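Local coordinates for protein glycosyl hydrolase, family 38 (Enterococcus faecalis, PDB 5KBP) that probably hydrolyses alpha-mannosidic linkages as a family 38 glycoside hydrolase, at residues R637-M649 with F661-L674. Residues are numbered along the deposited sequence; the frame is centred on the assembly and turned at random.
Sequences RSTTLRPFEITTM and FETTINNQIKDHRL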
loop_
_atom_site.group_PDB
_atom_site.type_symbol
_atom_site.label_atom_id
_atom_site.label_comp_id
_atom_site.label_asym_id
_atom_site.label_seq_id
_atom_site.Cartn_x
_atom_site.Cartn_y
_atom_site.Cartn_z
ATOM N N ARG A 637 -4.945 -8.087 -34.183
ATOM C CA ARG A 637 -5.854 -7.165 -33.521
ATOM C C ARG A 637 -7.298 -7.557 -33.809
ATOM O O ARG A 637 -7.622 -8.049 -34.895
ATOM C CB ARG A 637 -5.593 -5.733 -33.984
ATOM C CG ARG A 637 -4.133 -5.320 -33.931
ATOM C CD ARG A 637 -3.988 -3.810 -33.991
ATOM N NE ARG A 637 -4.465 -3.173 -32.767
ATOM C CZ ARG A 637 -4.391 -1.868 -32.525
ATOM N NH1 ARG A 637 -3.857 -1.054 -33.426
ATOM N NH2 ARG A 637 -4.852 -1.375 -31.383
ATOM N N SER A 638 -8.166 -7.348 -32.823
ATOM C CA SER A 638 -9.574 -7.674 -32.993
ATOM C C SER A 638 -10.188 -6.818 -34.094
ATOM O O SER A 638 -9.798 -5.668 -34.314
ATOM C CB SER A 638 -10.334 -7.467 -31.684
ATOM O OG SER A 638 -11.716 -7.732 -31.849
ATOM N N THR A 639 -11.155 -7.401 -34.804
ATOM C CA THR A 639 -11.886 -6.655 -35.818
ATOM C C THR A 639 -12.971 -5.773 -35.216
ATOM O O THR A 639 -13.463 -4.867 -35.897
ATOM C CB THR A 639 -12.503 -7.613 -36.840
ATOM O OG1 THR A 639 -13.391 -8.519 -36.174
ATOM C CG2 THR A 639 -11.414 -8.407 -37.546
ATOM N N THR A 640 -13.351 -6.015 -33.963
ATOM C CA THR A 640 -14.322 -5.173 -33.277
ATOM C C THR A 640 -13.657 -3.862 -32.877
ATOM O O THR A 640 -12.642 -3.864 -32.171
ATOM C CB THR A 640 -14.878 -5.886 -32.046
ATOM O OG1 THR A 640 -15.431 -7.150 -32.433
ATOM C CG2 THR A 640 -15.962 -5.046 -31.386
ATOM N N LEU A 641 -14.228 -2.747 -33.319
ATOM C CA LEU A 641 -13.652 -1.431 -33.096
ATOM C C LEU A 641 -14.423 -0.682 -32.015
ATOM O O LEU A 641 -15.621 -0.905 -31.810
ATOM C CB LEU A 641 -13.637 -0.615 -34.393
ATOM C CG LEU A 641 -12.954 -1.294 -35.582
ATOM C CD1 LEU A 641 -12.954 -0.379 -36.798
ATOM C CD2 LEU A 641 -11.537 -1.723 -35.226
ATOM N N ARG A 642 -13.717 0.214 -31.326
ATOM C CA ARG A 642 -14.258 1.001 -30.231
ATOM C C ARG A 642 -13.687 2.410 -30.325
ATOM O O ARG A 642 -12.498 2.576 -30.637
ATOM C CB ARG A 642 -13.906 0.379 -28.871
ATOM C CG ARG A 642 -14.628 0.989 -27.680
ATOM C CD ARG A 642 -13.922 0.642 -26.376
ATOM N NE ARG A 642 -14.598 1.202 -25.209
ATOM C CZ ARG A 642 -15.266 0.481 -24.315
ATOM N NH1 ARG A 642 -15.342 -0.836 -24.448
ATOM N NH2 ARG A 642 -15.851 1.073 -23.283
ATOM N N PRO A 643 -14.501 3.438 -30.080
ATOM C CA PRO A 643 -13.991 4.812 -30.148
ATOM C C PRO A 643 -12.895 5.063 -29.122
ATOM O O PRO A 643 -12.901 4.509 -28.020
ATOM C CB PRO A 643 -15.231 5.665 -29.861
ATOM C CG PRO A 643 -16.380 4.796 -30.251
ATOM C CD PRO A 643 -15.962 3.402 -29.892
ATOM N N PHE A 644 -11.944 5.916 -29.506
ATOM C CA PHE A 644 -10.806 6.252 -28.651
ATOM C C PHE A 644 -10.463 7.716 -28.917
ATOM O O PHE A 644 -9.871 8.037 -29.951
ATOM C CB PHE A 644 -9.623 5.335 -28.931
ATOM C CG PHE A 644 -8.409 5.628 -28.092
ATOM C CD1 PHE A 644 -8.276 5.077 -26.828
ATOM C CD2 PHE A 644 -7.396 6.439 -28.574
ATOM C CE1 PHE A 644 -7.160 5.340 -26.055
ATOM C CE2 PHE A 644 -6.276 6.706 -27.806
ATOM C CZ PHE A 644 -6.159 6.154 -26.547
ATOM N N GLU A 645 -10.834 8.590 -27.984
ATOM C CA GLU A 645 -10.663 10.026 -28.160
ATOM C C GLU A 645 -9.343 10.490 -27.557
ATOM O O GLU A 645 -8.939 10.035 -26.482
ATOM C CB GLU A 645 -11.830 10.786 -27.525
ATOM C CG GLU A 645 -11.841 12.278 -27.822
ATOM C CD GLU A 645 -13.141 12.945 -27.416
ATOM O OE1 GLU A 645 -14.078 12.226 -27.011
ATOM O OE2 GLU A 645 -13.227 14.188 -27.504
ATOM N N ILE A 646 -8.673 11.400 -28.260
ATOM C CA ILE A 646 -7.393 11.955 -27.838
ATOM C C ILE A 646 -7.549 13.466 -27.733
ATOM O O ILE A 646 -7.942 14.122 -28.705
ATOM C CB ILE A 646 -6.262 11.589 -28.812
ATOM C CG1 ILE A 646 -6.217 10.078 -29.042
ATOM C CG2 ILE A 646 -4.925 12.081 -28.283
ATOM C CD1 ILE A 646 -5.154 9.643 -30.028
ATOM N N THR A 647 -7.243 14.016 -26.558
ATOM C CA THR A 647 -7.350 15.448 -26.301
ATOM C C THR A 647 -5.989 15.970 -25.859
ATOM O O THR A 647 -5.461 15.540 -24.828
ATOM C CB THR A 647 -8.410 15.745 -25.238
ATOM O OG1 THR A 647 -9.671 15.206 -25.653
ATOM C CG2 THR A 647 -8.553 17.248 -25.033
ATOM N N THR A 648 -5.432 16.898 -26.633
ATOM C CA THR A 648 -4.122 17.472 -26.363
ATOM C C THR A 648 -4.255 18.979 -26.193
ATOM O O THR A 648 -4.921 19.642 -26.995
ATOM C CB THR A 648 -3.136 17.158 -27.494
ATOM O OG1 THR A 648 -3.079 15.742 -27.702
ATOM C CG2 THR A 648 -1.743 17.666 -27.146
ATOM N N MET A 649 -3.623 19.512 -25.149
ATOM C CA MET A 649 -3.588 20.948 -24.893
ATOM C C MET A 649 -2.209 21.470 -25.282
ATOM O O MET A 649 -1.213 21.164 -24.619
ATOM C CB MET A 649 -3.896 21.249 -23.427
ATOM C CG MET A 649 -5.334 20.973 -23.017
ATOM S SD MET A 649 -6.512 22.123 -23.752
ATOM C CE MET A 649 -6.001 23.668 -23.002
ATOM N N PHE A 661 2.852 20.348 -24.232
ATOM C CA PHE A 661 1.753 19.473 -24.612
ATOM C C PHE A 661 1.220 18.744 -23.386
ATOM O O PHE A 661 1.969 18.423 -22.459
ATOM C CB PHE A 661 2.189 18.449 -25.665
ATOM C CG PHE A 661 2.879 19.056 -26.849
ATOM C CD1 PHE A 661 2.196 19.903 -27.705
ATOM C CD2 PHE A 661 4.209 18.773 -27.113
ATOM C CE1 PHE A 661 2.829 20.462 -28.798
ATOM C CE2 PHE A 661 4.847 19.329 -28.205
ATOM C CZ PHE A 661 4.156 20.174 -29.049
ATOM N N GLU A 662 -0.085 18.480 -23.395
ATOM C CA GLU A 662 -0.741 17.734 -22.321
ATOM C C GLU A 662 -1.831 16.880 -22.962
ATOM O O GLU A 662 -2.923 17.376 -23.254
ATOM C CB GLU A 662 -1.314 18.670 -21.263
ATOM C CG GLU A 662 -1.212 18.131 -19.845
ATOM C CD GLU A 662 -1.780 19.081 -18.811
ATOM O OE1 GLU A 662 -2.973 18.946 -18.467
ATOM O OE2 GLU A 662 -1.036 19.968 -18.343
ATOM N N THR A 663 -1.529 15.605 -23.183
ATOM C CA THR A 663 -2.448 14.681 -23.833
ATOM C C THR A 663 -3.159 13.840 -22.780
ATOM O O THR A 663 -2.512 13.260 -21.903
ATOM C CB THR A 663 -1.704 13.775 -24.817
ATOM O OG1 THR A 663 -1.090 14.573 -25.838
ATOM C CG2 THR A 663 -2.660 12.784 -25.459
ATOM N N THR A 664 -4.486 13.780 -22.868
ATOM C CA THR A 664 -5.306 13.013 -21.942
ATOM C C THR A 664 -6.162 12.015 -22.709
ATOM O O THR A 664 -6.754 12.353 -23.739
ATOM C CB THR A 664 -6.210 13.922 -21.101
ATOM O OG1 THR A 664 -7.054 14.692 -21.967
ATOM C CG2 THR A 664 -5.377 14.861 -20.247
ATOM N N ILE A 665 -6.221 10.782 -22.203
ATOM C CA ILE A 665 -7.023 9.720 -22.800
ATOM C C ILE A 665 -7.744 8.965 -21.691
ATOM O O ILE A 665 -7.344 8.988 -20.525
ATOM C CB ILE A 665 -6.179 8.730 -23.637
ATOM C CG1 ILE A 665 -5.200 7.970 -22.740
ATOM C CG2 ILE A 665 -5.435 9.451 -24.754
ATOM C CD1 ILE A 665 -4.472 6.839 -23.436
ATOM N N ASN A 666 -8.823 8.288 -22.075
ATOM C CA ASN A 666 -9.521 7.337 -21.214
ATOM C C ASN A 666 -9.308 5.955 -21.826
ATOM O O ASN A 666 -10.138 5.447 -22.581
ATOM C CB ASN A 666 -11.003 7.682 -21.079
ATOM C CG ASN A 666 -11.741 6.721 -20.169
ATOM O OD1 ASN A 666 -11.139 6.077 -19.309
ATOM N ND2 ASN A 666 -13.052 6.621 -20.353
ATOM N N ASN A 667 -8.175 5.347 -21.491
ATOM C CA ASN A 667 -7.734 4.115 -22.139
ATOM C C ASN A 667 -8.654 2.967 -21.746
ATOM O O ASN A 667 -8.559 2.421 -20.645
ATOM C CB ASN A 667 -6.288 3.815 -21.766
ATOM C CG ASN A 667 -5.740 2.608 -22.496
ATOM O OD1 ASN A 667 -5.166 1.705 -21.888
ATOM N ND2 ASN A 667 -5.927 2.580 -23.808
ATOM N N GLN A 668 -9.561 2.603 -22.652
ATOM C CA GLN A 668 -10.379 1.405 -22.517
ATOM C C GLN A 668 -10.002 0.364 -23.567
ATOM O O GLN A 668 -10.817 -0.482 -23.941
ATOM C CB GLN A 668 -11.864 1.753 -22.606
ATOM C CG GLN A 668 -12.342 2.679 -21.500
ATOM C CD GLN A 668 -12.149 2.086 -20.115
ATOM O OE1 GLN A 668 -12.276 0.878 -19.921
ATOM N NE2 GLN A 668 -11.834 2.938 -19.144
ATOM N N ILE A 669 -8.762 0.424 -24.046
ATOM C CA ILE A 669 -8.259 -0.442 -25.102
ATOM C C ILE A 669 -7.152 -1.310 -24.523
ATOM O O ILE A 669 -6.364 -0.851 -23.688
ATOM C CB ILE A 669 -7.747 0.381 -26.303
ATOM C CG1 ILE A 669 -8.867 1.263 -26.861
ATOM C CG2 ILE A 669 -7.189 -0.520 -27.390
ATOM C CD1 ILE A 669 -10.085 0.490 -27.321
ATOM N N LYS A 670 -7.095 -2.564 -24.962
ATOM C CA LYS A 670 -6.111 -3.520 -24.482
ATOM C C LYS A 670 -5.197 -3.961 -25.619
ATOM O O LYS A 670 -5.535 -3.845 -26.800
ATOM C CB LYS A 670 -6.791 -4.747 -23.860
ATOM C CG LYS A 670 -7.684 -4.420 -22.677
ATOM C CD LYS A 670 -8.426 -5.653 -22.188
ATOM C CE LYS A 670 -9.371 -5.318 -21.043
ATOM N NZ LYS A 670 -10.161 -6.501 -20.597
ATOM N N ASP A 671 -4.021 -4.464 -25.235
ATOM C CA ASP A 671 -3.072 -5.084 -26.163
ATOM C C ASP A 671 -2.654 -4.124 -27.277
ATOM O O ASP A 671 -2.718 -4.447 -28.464
ATOM C CB ASP A 671 -3.650 -6.376 -26.748
ATOM C CG ASP A 671 -3.996 -7.396 -25.681
ATOM O OD1 ASP A 671 -3.185 -7.589 -24.752
ATOM O OD2 ASP A 671 -5.084 -8.004 -25.772
ATOM N N HIS A 672 -2.208 -2.931 -26.887
ATOM C CA HIS A 672 -1.829 -1.923 -27.867
ATOM C C HIS A 672 -0.787 -0.989 -27.268
ATOM O O HIS A 672 -0.518 -1.005 -26.065
ATOM C CB HIS A 672 -3.044 -1.125 -28.347
ATOM C CG HIS A 672 -3.571 -0.164 -27.329
ATOM N ND1 HIS A 672 -3.760 1.176 -27.598
ATOM C CD2 HIS A 672 -3.944 -0.346 -26.041
ATOM C CE1 HIS A 672 -4.228 1.776 -26.518
ATOM N NE2 HIS A 672 -4.348 0.875 -25.560
ATOM N N ARG A 673 -0.204 -0.164 -28.137
ATOM C CA ARG A 673 0.780 0.837 -27.747
ATOM C C ARG A 673 0.489 2.125 -28.497
ATOM O O ARG A 673 0.348 2.111 -29.724
ATOM C CB ARG A 673 2.208 0.364 -28.045
ATOM C CG ARG A 673 3.284 1.385 -27.698
ATOM C CD ARG A 673 4.597 1.068 -28.389
ATOM N NE ARG A 673 4.452 1.082 -29.840
ATOM C CZ ARG A 673 5.434 0.814 -30.695
ATOM N NH1 ARG A 673 5.206 0.852 -32.001
ATOM N NH2 ARG A 673 6.642 0.505 -30.245
ATOM N N LEU A 674 0.395 3.233 -27.764
ATOM C CA LEU A 674 0.123 4.544 -28.338
ATOM C C LEU A 674 1.361 5.421 -28.211
ATOM O O LEU A 674 1.936 5.538 -27.124
ATOM C CB LEU A 674 -1.064 5.212 -27.644
ATOM C CG LEU A 674 -1.417 6.615 -28.140
ATOM C CD1 LEU A 674 -1.993 6.565 -29.550
ATOM C CD2 LEU A 674 -2.380 7.295 -27.180
HETATM O O HOH W 1 -6.194 -3.266 -29.306
HETATM O O HOH W 2 -5.900 17.316 -22.315
#
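The carbonyl oxygen of Thr647 is gripped by the backbone N of Thr664 at 2.8 Å and by a water that also bonds Thr664 OG1. It lies in an antiparallel beta hairpin, strands 641-653 and 659-667 of a large sheet in the C-terminal beta domain, and the pair illustrates how a hairpin can be zipped at one end and splayed at the other. On the buried face, Thr648 OG1 and Thr663 OG1 share a hydrogen bond of 3.0 Å across a non-hydrogen-bonded pair, and Tyr778 of strand 772-783 gives Thr663 OG1 a second partner. The Thr663 torsion (chi1 -61°) sets CG2 anti to the backbone N, 3.7 Å from Ile646 CG2.

Farther along, where the strands diverge, the Phe644 ring packs against Ile665, Ile669 and Leu674. With CG anti to the backbone N (chi1 180°), the ring is carried to Ile665 CD1, which meets CZ at the edge, 3.6 Å off; Leu674 CD2 also approaches the rim, and Ile669 CG1 comes obliquely to CD1. Beyond it, the extended Arg642 chain runs alongside Ile669, CD near its CD1, laying one guanidinium face over Gln668 CB. Asp564 of strand 555-566 forms a salt bridge with Arg637 NH2 and a hydrogen bond with His672 ND1. A separate water joins the segments here, accepting from Arg637 NH2 in the guanidinium plane and donating to Lys670 O at 2.7 Å.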